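Local coordinates for protein beta-hexosaminidase Amuc_2018 (PDB 6JEB) that hydrolyses terminal beta-linked N-acetylglucosamine from N-glycans and chitobiose, and also releases beta-linked N-acetylgalactosamine, as a family 20 glycoside hydrolase, at residues G53-E56 / G57-Y60; F103-A106 / A107-K110; K171-V174 / A175-A179; N241-K244 / D245-S249; R403-D406 / L407-L411. All coordinates share one frame; numbering follows the deposited sequence.

Interaction 1 of 5, residues G53-E56 / G57-Y60; sequences GGRE and GRIY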
loop_
_atom_site.group_PDB
_atom_site.type_symbol
_atom_site.label_atom_id
_atom_site.label_comp_id
_atom_site.label_asym_id
_atom_site.label_seq_id
_atom_site.Cartn_x
_atom_site.Cartn_y
_atom_site.Cartn_z
ATOM N N GLY A 53 -15.840 -16.625 11.887
ATOM C CA GLY A 53 -17.088 -16.379 11.187
ATOM C C GLY A 53 -17.045 -16.626 9.697
ATOM O O GLY A 53 -18.093 -16.628 9.040
ATOM N N GLY A 54 -15.851 -16.822 9.148
ATOM C CA GLY A 54 -15.692 -17.021 7.719
ATOM C C GLY A 54 -14.225 -17.216 7.418
ATOM O O GLY A 54 -13.375 -17.177 8.314
ATOM N N ARG A 55 -13.933 -17.401 6.125
ATOM C CA ARG A 55 -12.559 -17.698 5.729
ATOM C C ARG A 55 -11.608 -16.566 6.106
ATOM O O ARG A 55 -10.463 -16.826 6.502
ATOM C CB ARG A 55 -12.480 -18.023 4.234
ATOM C CG ARG A 55 -13.268 -19.271 3.787
ATOM C CD ARG A 55 -12.669 -20.612 4.260
ATOM N NE ARG A 55 -11.393 -20.955 3.627
ATOM C CZ ARG A 55 -10.762 -22.119 3.785
ATOM N NH1 ARG A 55 -11.285 -23.069 4.548
ATOM N NH2 ARG A 55 -9.601 -22.335 3.183
ATOM N N GLU A 56 -12.059 -15.315 6.009
ATOM C CA GLU A 56 -11.193 -14.186 6.334
ATOM C C GLU A 56 -10.823 -14.188 7.814
ATOM O O GLU A 56 -9.637 -14.117 8.171
ATOM C CB GLU A 56 -11.871 -12.873 5.941
ATOM C CG GLU A 56 -10.994 -11.681 6.211
ATOM C CD GLU A 56 -11.630 -10.341 5.878
ATOM O OE1 GLU A 56 -12.836 -10.272 5.542
ATOM O OE2 GLU A 56 -10.902 -9.329 5.966
ATOM N N GLY A 57 -11.827 -14.281 8.691
ATOM C CA GLY A 57 -11.542 -14.370 10.114
ATOM C C GLY A 57 -10.660 -15.553 10.461
ATOM O O GLY A 57 -9.828 -15.473 11.372
ATOM N N ARG A 58 -10.842 -16.671 9.750
ATOM C CA ARG A 58 -10.016 -17.852 9.990
ATOM C C ARG A 58 -8.554 -17.582 9.653
ATOM O O ARG A 58 -7.654 -17.976 10.408
ATOM C CB ARG A 58 -10.555 -19.047 9.204
ATOM C CG ARG A 58 -9.779 -20.326 9.441
ATOM C CD ARG A 58 -10.493 -21.542 8.858
ATOM N NE ARG A 58 -9.695 -22.738 9.079
ATOM C CZ ARG A 58 -8.732 -23.136 8.254
ATOM N NH1 ARG A 58 -8.488 -22.446 7.140
ATOM N NH2 ARG A 58 -8.019 -24.219 8.536
ATOM N N ILE A 59 -8.294 -16.919 8.523
ATOM C CA ILE A 59 -6.922 -16.549 8.185
ATOM C C ILE A 59 -6.315 -15.719 9.307
ATOM O O ILE A 59 -5.173 -15.949 9.734
ATOM C CB ILE A 59 -6.877 -15.806 6.834
ATOM C CG1 ILE A 59 -7.136 -16.780 5.681
ATOM C CG2 ILE A 59 -5.535 -15.085 6.648
ATOM C CD1 ILE A 59 -7.382 -16.110 4.341
ATOM N N TYR A 60 -7.076 -14.744 9.813
ATOM C CA TYR A 60 -6.559 -13.907 10.893
ATOM C C TYR A 60 -6.328 -14.715 12.164
ATOM O O TYR A 60 -5.321 -14.519 12.848
ATOM C CB TYR A 60 -7.491 -12.726 11.171
ATOM C CG TYR A 60 -7.717 -11.828 9.974
ATOM C CD1 TYR A 60 -6.709 -11.610 9.035
ATOM C CD2 TYR A 60 -8.948 -11.203 9.771
ATOM C CE1 TYR A 60 -6.923 -10.798 7.932
ATOM C CE2 TYR A 60 -9.161 -10.385 8.682
ATOM C CZ TYR A 60 -8.151 -10.190 7.761
ATOM O OH TYR A 60 -8.382 -9.384 6.666
HETATM O O HOH W 1 -9.416 -19.768 5.963
#
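E56 and Y60 meet one turn apart near the start of helix 55-73, a local side-chain contact along one flank of the helix. Y60 OH donates to E56 OE2 at 2.6 Å, reaching the anti lone pair, the one turned from the other carboxylate oxygen. The glutamate gets there fully stretched, its CG opposite the backbone N (chi1 -178°), and this brings E56 CG to within 3.3 Å of Y60 CE2 while the carboxylate and ring planes stand 60° apart. Over one face of the same ring, toward its rim, lies the backbone O of E56, which also accepts Y60 N at 3.1 Å. The helix belongs to the smaller, non-catalytic domain of this family, and Y60 looks toward the catalytic barrel: its hydroxyl also bonds R93 NH2, and its ring meets W426 edge-to-face. A phenylalanine in its place would probably leave E56 OE2 and R93 without the hydroxyl they share. G54 is the N-cap, and its O takes R58 N at 3.0 Å in the first full turn. On another flank, water 1 donates to R55 O and accepts from R58 NH1 at 3.1 Å, lying at the edge of the R58 guanidinium and in its plane. R58 NH2 goes on to a salt bridge with D28, so the extended arginine spans from the helix start to the neighbouring strand 25-30.

Interaction 2 of 5, residues F103-A106 / A107-K110; sequences FIPA and ADLK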
loop_
_atom_site.group_PDB
_atom_site.type_symbol
_atom_site.label_atom_id
_atom_site.label_comp_id
_atom_site.label_asym_id
_atom_site.label_seq_id
_atom_site.Cartn_x
_atom_site.Cartn_y
_atom_site.Cartn_z
ATOM N N PHE A 103 12.758 -2.144 -9.394
ATOM C CA PHE A 103 12.068 -3.397 -9.633
ATOM C C PHE A 103 12.257 -4.336 -8.447
ATOM O O PHE A 103 13.349 -4.424 -7.876
ATOM C CB PHE A 103 12.661 -4.030 -10.893
ATOM C CG PHE A 103 11.969 -5.282 -11.324
ATOM C CD1 PHE A 103 10.660 -5.245 -11.796
ATOM C CD2 PHE A 103 12.622 -6.502 -11.255
ATOM C CE1 PHE A 103 10.022 -6.405 -12.193
ATOM C CE2 PHE A 103 11.992 -7.664 -11.653
ATOM C CZ PHE A 103 10.692 -7.614 -12.126
ATOM N N ILE A 104 11.189 -5.039 -8.077
ATOM C CA ILE A 104 11.234 -6.006 -6.986
ATOM C C ILE A 104 11.067 -7.395 -7.595
ATOM O O ILE A 104 9.974 -7.728 -8.079
ATOM C CB ILE A 104 10.152 -5.750 -5.927
ATOM C CG1 ILE A 104 10.141 -4.276 -5.486
ATOM C CG2 ILE A 104 10.358 -6.690 -4.739
ATOM C CD1 ILE A 104 8.898 -3.906 -4.662
ATOM N N PRO A 105 12.100 -8.231 -7.585
ATOM C CA PRO A 105 11.969 -9.573 -8.157
ATOM C C PRO A 105 10.868 -10.368 -7.471
ATOM O O PRO A 105 10.541 -10.143 -6.303
ATOM C CB PRO A 105 13.348 -10.197 -7.907
ATOM C CG PRO A 105 14.285 -9.011 -7.851
ATOM C CD PRO A 105 13.480 -7.930 -7.161
ATOM N N ALA A 106 10.300 -11.309 -8.227
ATOM C CA ALA A 106 9.203 -12.136 -7.727
ATOM C C ALA A 106 9.520 -12.778 -6.382
ATOM O O ALA A 106 8.666 -12.811 -5.490
ATOM C CB ALA A 106 8.869 -13.224 -8.751
ATOM N N ALA A 107 10.732 -13.321 -6.223
ATOM C CA ALA A 107 11.060 -14.002 -4.972
ATOM C C ALA A 107 11.073 -13.034 -3.800
ATOM O O ALA A 107 10.721 -13.416 -2.676
ATOM C CB ALA A 107 12.413 -14.710 -5.088
ATOM N N ASP A 108 11.474 -11.783 -4.043
ATOM C CA ASP A 108 11.502 -10.786 -2.983
ATOM C C ASP A 108 10.099 -10.312 -2.641
ATOM O O ASP A 108 9.806 -10.041 -1.469
ATOM C CB ASP A 108 12.392 -9.614 -3.390
ATOM C CG ASP A 108 13.860 -10.006 -3.487
ATOM O OD1 ASP A 108 14.253 -11.055 -2.919
ATOM O OD2 ASP A 108 14.637 -9.266 -4.121
ATOM N N LEU A 109 9.212 -10.239 -3.634
ATOM C CA LEU A 109 7.815 -9.936 -3.337
ATOM C C LEU A 109 7.213 -10.973 -2.402
ATOM O O LEU A 109 6.433 -10.628 -1.507
ATOM C CB LEU A 109 7.004 -9.884 -4.630
ATOM C CG LEU A 109 7.187 -8.630 -5.473
ATOM C CD1 LEU A 109 6.486 -8.800 -6.813
ATOM C CD2 LEU A 109 6.635 -7.419 -4.719
ATOM N N LYS A 110 7.548 -12.256 -2.605
ATOM C CA LYS A 110 7.018 -13.309 -1.739
ATOM C C LYS A 110 7.379 -13.055 -0.285
ATOM O O LYS A 110 6.532 -13.181 0.608
ATOM C CB LYS A 110 7.541 -14.686 -2.161
ATOM C CG LYS A 110 6.967 -15.227 -3.445
ATOM C CD LYS A 110 7.501 -16.631 -3.725
ATOM C CE LYS A 110 6.918 -17.211 -5.007
ATOM N NZ LYS A 110 7.261 -16.370 -6.195
HETATM O O HOH W 2 6.123 -13.589 -6.249
#
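A107 follows A106 into the first turn of helix 106-118, the helix that comes after barrel strand 92-97, with P105 as its N-cap residue. Next, D108 lies against the end of the loop: its N makes a weak bond to P105 O at 2.9 Å, its CB touches I104 CG2, and its OD2 rests 3.5 Å from P105 CD. L109 N gives P105 O a straighter bond of 3.0 Å. The leucine side chain then crosses that of I104 at about a right angle, L109 CG packing on I104 CG2 at 3.8 Å. This apolar pair is buried close to the substrate site, for the side chain of I104 comes within about 6 Å of that of the substrate-binding A401. K110 bonds A106 O through its backbone N at 3.1 Å. Its long chain runs out straight and then turns at the last torsion (chi4 60°), which curls NZ back to water 2 at 3.0 Å; that water donates to A106 O at 2.8 Å. The same ammonium is paired with E172 of helix 167-178. A106 O thus accepts from both K110 N and the water, and with its ammonium shared between the E172 carboxylate and the water, the lysine side chain is likely to stay curled back over the first turn.

Interaction 3 of 5, residues K171-V174 / A175-A179; sequences KELV and AYCAA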
loop_
_atom_site.group_PDB
_atom_site.type_symbol
_atom_site.label_atom_id
_atom_site.label_comp_id
_atom_site.label_asym_id
_atom_site.label_seq_id
_atom_site.Cartn_x
_atom_site.Cartn_y
_atom_site.Cartn_z
ATOM N N LYS A 171 0.190 -13.160 -12.130
ATOM C CA LYS A 171 -0.848 -14.104 -11.727
ATOM C C LYS A 171 -0.377 -14.978 -10.570
ATOM O O LYS A 171 -1.173 -15.319 -9.681
ATOM C CB LYS A 171 -1.321 -14.942 -12.919
ATOM C CG LYS A 171 -2.076 -14.116 -13.963
ATOM C CD LYS A 171 -2.683 -14.967 -15.067
ATOM C CE LYS A 171 -3.587 -14.120 -15.957
ATOM N NZ LYS A 171 -4.364 -14.906 -16.969
ATOM N N GLU A 172 0.910 -15.335 -10.553
ATOM C CA GLU A 172 1.465 -16.036 -9.400
ATOM C C GLU A 172 1.332 -15.188 -8.139
ATOM O O GLU A 172 0.897 -15.677 -7.087
ATOM C CB GLU A 172 2.933 -16.398 -9.642
ATOM C CG GLU A 172 3.552 -17.096 -8.435
ATOM C CD GLU A 172 5.067 -17.127 -8.449
ATOM O OE1 GLU A 172 5.692 -16.225 -9.052
ATOM O OE2 GLU A 172 5.638 -18.058 -7.849
ATOM N N LEU A 173 1.708 -13.910 -8.230
ATOM C CA LEU A 173 1.627 -13.020 -7.076
ATOM C C LEU A 173 0.197 -12.919 -6.560
ATOM O O LEU A 173 -0.034 -12.946 -5.345
ATOM C CB LEU A 173 2.143 -11.632 -7.464
ATOM C CG LEU A 173 2.057 -10.558 -6.378
ATOM C CD1 LEU A 173 2.952 -10.897 -5.191
ATOM C CD2 LEU A 173 2.410 -9.182 -6.962
ATOM N N VAL A 174 -0.775 -12.801 -7.470
ATOM C CA VAL A 174 -2.177 -12.707 -7.059
ATOM C C VAL A 174 -2.588 -13.945 -6.266
ATOM O O VAL A 174 -3.234 -13.848 -5.212
ATOM C CB VAL A 174 -3.079 -12.475 -8.286
ATOM C CG1 VAL A 174 -4.534 -12.818 -7.964
ATOM C CG2 VAL A 174 -2.951 -11.042 -8.773
ATOM N N ALA A 175 -2.226 -15.133 -6.761
ATOM C CA ALA A 175 -2.600 -16.362 -6.067
ATOM C C ALA A 175 -1.856 -16.494 -4.745
ATOM O O ALA A 175 -2.428 -16.931 -3.738
ATOM C CB ALA A 175 -2.321 -17.568 -6.963
ATOM N N TYR A 176 -0.578 -16.114 -4.739
ATOM C CA TYR A 176 0.225 -16.146 -3.526
ATOM C C TYR A 176 -0.383 -15.247 -2.459
ATOM O O TYR A 176 -0.523 -15.645 -1.294
ATOM C CB TYR A 176 1.645 -15.684 -3.886
ATOM C CG TYR A 176 2.668 -15.938 -2.818
ATOM C CD1 TYR A 176 2.907 -14.999 -1.820
ATOM C CD2 TYR A 176 3.402 -17.116 -2.806
ATOM C CE1 TYR A 176 3.842 -15.231 -0.834
ATOM C CE2 TYR A 176 4.334 -17.360 -1.823
ATOM C CZ TYR A 176 4.552 -16.416 -0.841
ATOM O OH TYR A 176 5.480 -16.676 0.138
ATOM N N CYS A 177 -0.791 -14.040 -2.856
ATOM C CA CYS A 177 -1.424 -13.116 -1.925
ATOM C C CYS A 177 -2.776 -13.631 -1.453
ATOM O O CYS A 177 -3.093 -13.529 -0.262
ATOM C CB CYS A 177 -1.559 -11.738 -2.575
ATOM S SG CYS A 177 0.016 -10.869 -2.670
ATOM N N ALA A 178 -3.591 -14.169 -2.369
ATOM C CA ALA A 178 -4.938 -14.602 -2.000
ATOM C C ALA A 178 -4.886 -15.689 -0.939
ATOM O O ALA A 178 -5.700 -15.699 -0.006
ATOM C CB ALA A 178 -5.700 -15.096 -3.234
ATOM N N ALA A 179 -3.911 -16.600 -1.052
ATOM C CA ALA A 179 -3.750 -17.670 -0.080
ATOM C C ALA A 179 -3.374 -17.138 1.294
ATOM O O ALA A 179 -3.510 -17.868 2.287
ATOM C CB ALA A 179 -2.665 -18.635 -0.558
#
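L173 and C177 sit one turn apart on helix 167-178, a helix of the TIM barrel on the crossover from strand 123-127 to strand 183-187, and together they form part of its inward face. L173 CD1 touches C177 SG at 3.9 Å. The leucine places CG trans to its backbone N (chi1 177°), sending the branch along the helix toward the cysteine. C177 holds SG beside its own backbone N (chi1 -74°), and the sulfur therefore lies 3.4 Å from L173 O. That carbonyl oxygen accepts C177 N at 2.8 Å, so the cysteine meets this one residue through both backbone and side chain. Inside, L173 packs on L109 and L126, and C177 on V113 and L124, so the pair fits between helix 106-118 and strand 123-127.

One residue back round the helix, Y176 N bonds E172 O at 2.8 Å and Y176 CB lies 3.3 Å from that same oxygen; the phenol then leads off to D114, with R180 making a cation-pi contact on its ring. A178 N repeats the pattern on V174 O at 2.9 Å. The chemistry divides by side: sulfur and methyl groups face the buried barrel wall, where dispersion probably does most of the holding, while the tyrosine carries its polar end to a neighbouring helix.

Interaction 4 of 5, residues N241-K244 / D245-S249; sequences NELK and DIFPS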
loop_
_atom_site.group_PDB
_atom_site.type_symbol
_atom_site.label_atom_id
_atom_site.label_comp_id
_atom_site.label_asym_id
_atom_site.label_seq_id
_atom_site.Cartn_x
_atom_site.Cartn_y
_atom_site.Cartn_z
ATOM N N ASN A 241 -7.759 -3.964 -19.776
ATOM C CA ASN A 241 -8.106 -5.343 -20.110
ATOM C C ASN A 241 -7.100 -6.323 -19.514
ATOM O O ASN A 241 -7.484 -7.384 -19.004
ATOM C CB ASN A 241 -8.218 -5.512 -21.627
ATOM C CG ASN A 241 -9.481 -4.883 -22.193
ATOM O OD1 ASN A 241 -10.464 -4.683 -21.476
ATOM N ND2 ASN A 241 -9.463 -4.577 -23.487
ATOM N N GLU A 242 -5.806 -5.983 -19.556
ATOM C CA GLU A 242 -4.815 -6.839 -18.910
ATOM C C GLU A 242 -5.049 -6.901 -17.411
ATOM O O GLU A 242 -4.952 -7.973 -16.803
ATOM C CB GLU A 242 -3.396 -6.333 -19.178
ATOM C CG GLU A 242 -2.979 -6.473 -20.607
ATOM C CD GLU A 242 -3.165 -7.889 -21.108
ATOM O OE1 GLU A 242 -2.527 -8.806 -20.542
ATOM O OE2 GLU A 242 -3.952 -8.078 -22.057
ATOM N N LEU A 243 -5.357 -5.757 -16.795
ATOM C CA LEU A 243 -5.604 -5.753 -15.359
ATOM C C LEU A 243 -6.825 -6.593 -15.010
ATOM O O LEU A 243 -6.846 -7.258 -13.970
ATOM C CB LEU A 243 -5.763 -4.321 -14.855
ATOM C CG LEU A 243 -4.550 -3.401 -15.049
ATOM C CD1 LEU A 243 -4.823 -2.029 -14.432
ATOM C CD2 LEU A 243 -3.277 -4.025 -14.477
ATOM N N LYS A 244 -7.851 -6.575 -15.869
ATOM C CA LYS A 244 -9.028 -7.415 -15.645
ATOM C C LYS A 244 -8.651 -8.894 -15.640
ATOM O O LYS A 244 -9.145 -9.673 -14.810
ATOM C CB LYS A 244 -10.079 -7.125 -16.724
ATOM C CG LYS A 244 -11.327 -7.988 -16.640
ATOM C CD LYS A 244 -12.165 -7.641 -15.436
ATOM C CE LYS A 244 -13.453 -8.467 -15.410
ATOM N NZ LYS A 244 -14.359 -8.089 -14.287
ATOM N N ASP A 245 -7.768 -9.294 -16.558
ATOM C CA ASP A 245 -7.359 -10.689 -16.613
ATOM C C ASP A 245 -6.502 -11.073 -15.410
ATOM O O ASP A 245 -6.647 -12.180 -14.878
ATOM C CB ASP A 245 -6.619 -10.958 -17.921
ATOM C CG ASP A 245 -6.372 -12.425 -18.151
ATOM O OD1 ASP A 245 -7.334 -13.211 -18.046
ATOM O OD2 ASP A 245 -5.223 -12.794 -18.444
ATOM N N ILE A 246 -5.621 -10.181 -14.965
ATOM C CA ILE A 246 -4.606 -10.527 -13.970
ATOM C C ILE A 246 -5.111 -10.351 -12.552
ATOM O O ILE A 246 -4.844 -11.188 -11.684
ATOM C CB ILE A 246 -3.328 -9.697 -14.203
ATOM C CG1 ILE A 246 -2.713 -10.018 -15.563
ATOM C CG2 ILE A 246 -2.320 -9.935 -13.067
ATOM C CD1 ILE A 246 -1.662 -8.996 -15.983
ATOM N N PHE A 247 -5.784 -9.233 -12.283
ATOM C CA PHE A 247 -6.031 -8.798 -10.912
ATOM C C PHE A 247 -7.509 -8.913 -10.590
ATOM O O PHE A 247 -8.289 -8.009 -10.920
ATOM C CB PHE A 247 -5.548 -7.356 -10.722
ATOM C CG PHE A 247 -4.061 -7.198 -10.877
ATOM C CD1 PHE A 247 -3.194 -7.617 -9.873
ATOM C CD2 PHE A 247 -3.524 -6.646 -12.033
ATOM C CE1 PHE A 247 -1.813 -7.478 -10.010
ATOM C CE2 PHE A 247 -2.143 -6.493 -12.183
ATOM C CZ PHE A 247 -1.285 -6.915 -11.168
ATOM N N PRO A 248 -7.936 -9.985 -9.917
ATOM C CA PRO A 248 -9.370 -10.186 -9.660
ATOM C C PRO A 248 -9.964 -9.220 -8.647
ATOM O O PRO A 248 -11.187 -9.237 -8.470
ATOM C CB PRO A 248 -9.432 -11.631 -9.146
ATOM C CG PRO A 248 -8.086 -11.853 -8.536
ATOM C CD PRO A 248 -7.122 -11.108 -9.421
ATOM N N SER A 249 -9.162 -8.378 -7.987
ATOM C CA SER A 249 -9.745 -7.395 -7.078
ATOM C C SER A 249 -10.688 -6.453 -7.813
ATOM O O SER A 249 -11.634 -5.921 -7.215
ATOM C CB SER A 249 -8.649 -6.588 -6.378
ATOM O OG SER A 249 -7.935 -5.785 -7.311
HETATM O O HOH W 3 -10.489 -8.456 -12.544
#
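F247 closes on L243 where helix 230-246 of the TIM barrel ends, F247 being the first residue to leave helical geometry on the way to strand 251-253. Its N still completes the last turn, donating to L243 O at 2.8 Å. From there the side chain starts with CB, 3.5 Å from that same L243 O. CG lies beside the backbone N (chi1 -65°), which swings the ring back alongside the helix. Of the ring atoms, CD2 and CE2 both come to L243 CD2, CE2 at 3.6 Å; the leucine methyl reaches the ring at its edge, near its plane. One face is covered by I246 CG2, which stands 3.5 Å above it, over the centre. The ring also packs on V184 and P186 of strand 183-187, and on V174 of helix 167-178. An alanine here would probably open a gap between L243 and I246 and leave strand and helix without the ring that joins them. The neighbouring I246 N bonds E242 O at 2.9 Å and makes a weak second bond to L243 O, while I246 CG1 lies 3.3 Å from E242 O, pressed on the backbone of the preceding turn. Past the end of the helix, water 3 lies 2.9 Å from K244 O and 2.8 Å from F247 O.

Interaction 5 of 5, residues R403-D406 / L407-L411; sequences RLPD and LNHLL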
loop_
_atom_site.group_PDB
_atom_site.type_symbol
_atom_site.label_atom_id
_atom_site.label_comp_id
_atom_site.label_asym_id
_atom_site.label_seq_id
_atom_site.Cartn_x
_atom_site.Cartn_y
_atom_site.Cartn_z
ATOM N N ARG A 403 14.753 5.745 -3.601
ATOM C CA ARG A 403 16.058 5.568 -2.975
ATOM C C ARG A 403 16.205 4.210 -2.293
ATOM O O ARG A 403 17.091 4.044 -1.448
ATOM C CB ARG A 403 16.317 6.688 -1.965
ATOM C CG ARG A 403 16.345 8.079 -2.562
ATOM C CD ARG A 403 17.638 8.341 -3.314
ATOM N NE ARG A 403 17.745 9.747 -3.676
ATOM C CZ ARG A 403 18.865 10.325 -4.090
ATOM N NH1 ARG A 403 19.976 9.610 -4.212
ATOM N NH2 ARG A 403 18.872 11.620 -4.379
ATOM N N LEU A 404 15.371 3.227 -2.632
ATOM C CA LEU A 404 15.426 1.912 -1.989
ATOM C C LEU A 404 15.648 0.855 -3.061
ATOM O O LEU A 404 14.687 0.360 -3.669
ATOM C CB LEU A 404 14.166 1.639 -1.169
ATOM C CG LEU A 404 13.905 2.651 -0.050
ATOM C CD1 LEU A 404 12.528 2.430 0.581
ATOM C CD2 LEU A 404 15.007 2.598 1.018
ATOM N N PRO A 405 16.902 0.481 -3.329
ATOM C CA PRO A 405 17.206 -0.282 -4.547
ATOM C C PRO A 405 17.031 -1.789 -4.466
ATOM O O PRO A 405 17.104 -2.441 -5.516
ATOM C CB PRO A 405 18.676 0.086 -4.818
ATOM C CG PRO A 405 19.236 0.341 -3.448
ATOM C CD PRO A 405 18.118 0.992 -2.669
ATOM N N ASP A 406 16.803 -2.365 -3.286
ATOM C CA ASP A 406 16.647 -3.807 -3.166
ATOM C C ASP A 406 15.798 -4.128 -1.940
ATOM O O ASP A 406 15.468 -3.247 -1.140
ATOM C CB ASP A 406 18.010 -4.523 -3.143
ATOM C CG ASP A 406 18.917 -4.040 -2.018
ATOM O OD1 ASP A 406 18.413 -3.596 -0.970
ATOM O OD2 ASP A 406 20.152 -4.106 -2.188
ATOM N N LEU A 407 15.458 -5.413 -1.798
ATOM C CA LEU A 407 14.582 -5.831 -0.705
ATOM C C LEU A 407 15.208 -5.538 0.652
ATOM O O LEU A 407 14.504 -5.168 1.599
ATOM C CB LEU A 407 14.247 -7.319 -0.832
ATOM C CG LEU A 407 13.361 -7.896 0.274
ATOM C CD1 LEU A 407 11.953 -7.327 0.169
ATOM C CD2 LEU A 407 13.342 -9.417 0.197
ATOM N N ASN A 408 16.527 -5.706 0.773
ATOM C CA ASN A 408 17.198 -5.413 2.036
ATOM C C ASN A 408 16.922 -3.978 2.473
ATOM O O ASN A 408 16.562 -3.725 3.630
ATOM C CB ASN A 408 18.700 -5.652 1.878
ATOM C CG ASN A 408 19.451 -5.606 3.196
ATOM O OD1 ASN A 408 18.921 -5.968 4.249
ATOM N ND2 ASN A 408 20.703 -5.170 3.138
ATOM N N HIS A 409 17.061 -3.027 1.548
ATOM C CA HIS A 409 16.769 -1.632 1.867
ATOM C C HIS A 409 15.277 -1.413 2.099
ATOM O O HIS A 409 14.889 -0.621 2.968
ATOM C CB HIS A 409 17.253 -0.731 0.734
ATOM C CG HIS A 409 18.725 -0.461 0.762
ATOM N ND1 HIS A 409 19.631 -1.154 -0.017
ATOM C CD2 HIS A 409 19.448 0.439 1.466
ATOM C CE1 HIS A 409 20.847 -0.687 0.207
ATOM N NE2 HIS A 409 20.762 0.284 1.098
ATOM N N LEU A 410 14.434 -2.087 1.312
ATOM C CA LEU A 410 12.991 -1.925 1.436
ATOM C C LEU A 410 12.503 -2.368 2.813
ATOM O O LEU A 410 11.752 -1.647 3.482
ATOM C CB LEU A 410 12.324 -2.740 0.327
ATOM C CG LEU A 410 10.826 -2.608 0.117
ATOM C CD1 LEU A 410 10.501 -1.173 -0.210
ATOM C CD2 LEU A 410 10.374 -3.524 -1.008
ATOM N N LEU A 411 12.905 -3.565 3.241
ATOM C CA LEU A 411 12.477 -4.056 4.544
ATOM C C LEU A 411 13.051 -3.213 5.667
ATOM O O LEU A 411 12.404 -3.054 6.708
ATOM C CB LEU A 411 12.880 -5.521 4.727
ATOM C CG LEU A 411 12.174 -6.529 3.816
ATOM C CD1 LEU A 411 12.744 -7.929 4.056
ATOM C CD2 LEU A 411 10.657 -6.505 4.025
HETATM O O HOH W 4 21.623 -4.170 0.346
#
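D406 OD1 is gripped twice by one residue, accepting both the backbone N and the ring ND1 of H409. The bond from H409 N, 2.9 Å and close to straight (165°), is the capping bond of helix 407-414, with D406 as the N-cap. D406 CG sits between its own backbone N and carbonyl carbon (chi1 57°), which turns the carboxylate over the first turn. H409 ND1 comes to the same OD1 at 2.9 Å, but from above the carboxylate plane; imidazole and carboxylate planes lie 26° apart. P405 covers one face of the imidazole: its CD makes a CH-pi contact, 4.0 Å from the centroid of the H409 ring. The far nitrogen, NE2, makes weak bonds to A465 O and P464 O near the C terminus, and F466 meets the ring as well. D406 OD2 receives water 4 at 2.9 Å, and the water takes N408 ND2 at 3.1 Å, tying the second carboxylate oxygen to the first turn. L404 CD2 reaches H409 CB at 4.0 Å on the loop side, where the side chain of L404 lies about 4 Å from that of the substrate-binding A401. Because ND1 gives to a carboxylate and NE2, though weakly, to carbonyl oxygens, the imidazole may lean toward its charged form, and the negative D406 would in turn suit the positive end of the helix dipole.

All five contacts are local and follow one another along the chain; none encloses a long loop, and none nests in or crosses another. Interaction 1 starts helix 55-73 in the smaller domain, its nearest atoms about 5 Å from interaction 3 without touching. The other four lie in the catalytic barrel. Interaction 2 opens helix 106-118, and its K110 and L109 meet E172 and L173 of interaction 3, the next barrel helix. Interaction 3 in turn reaches interaction 4 by the K171-D245 salt bridge and by V174 packed on F247 and P248. Last comes 403-411, opening helix 407-414, whose L407 and L410 return to D108 and I104 of interaction 2. The contacts thus run 5, 2, 3, 4 round the barrel's outer helices.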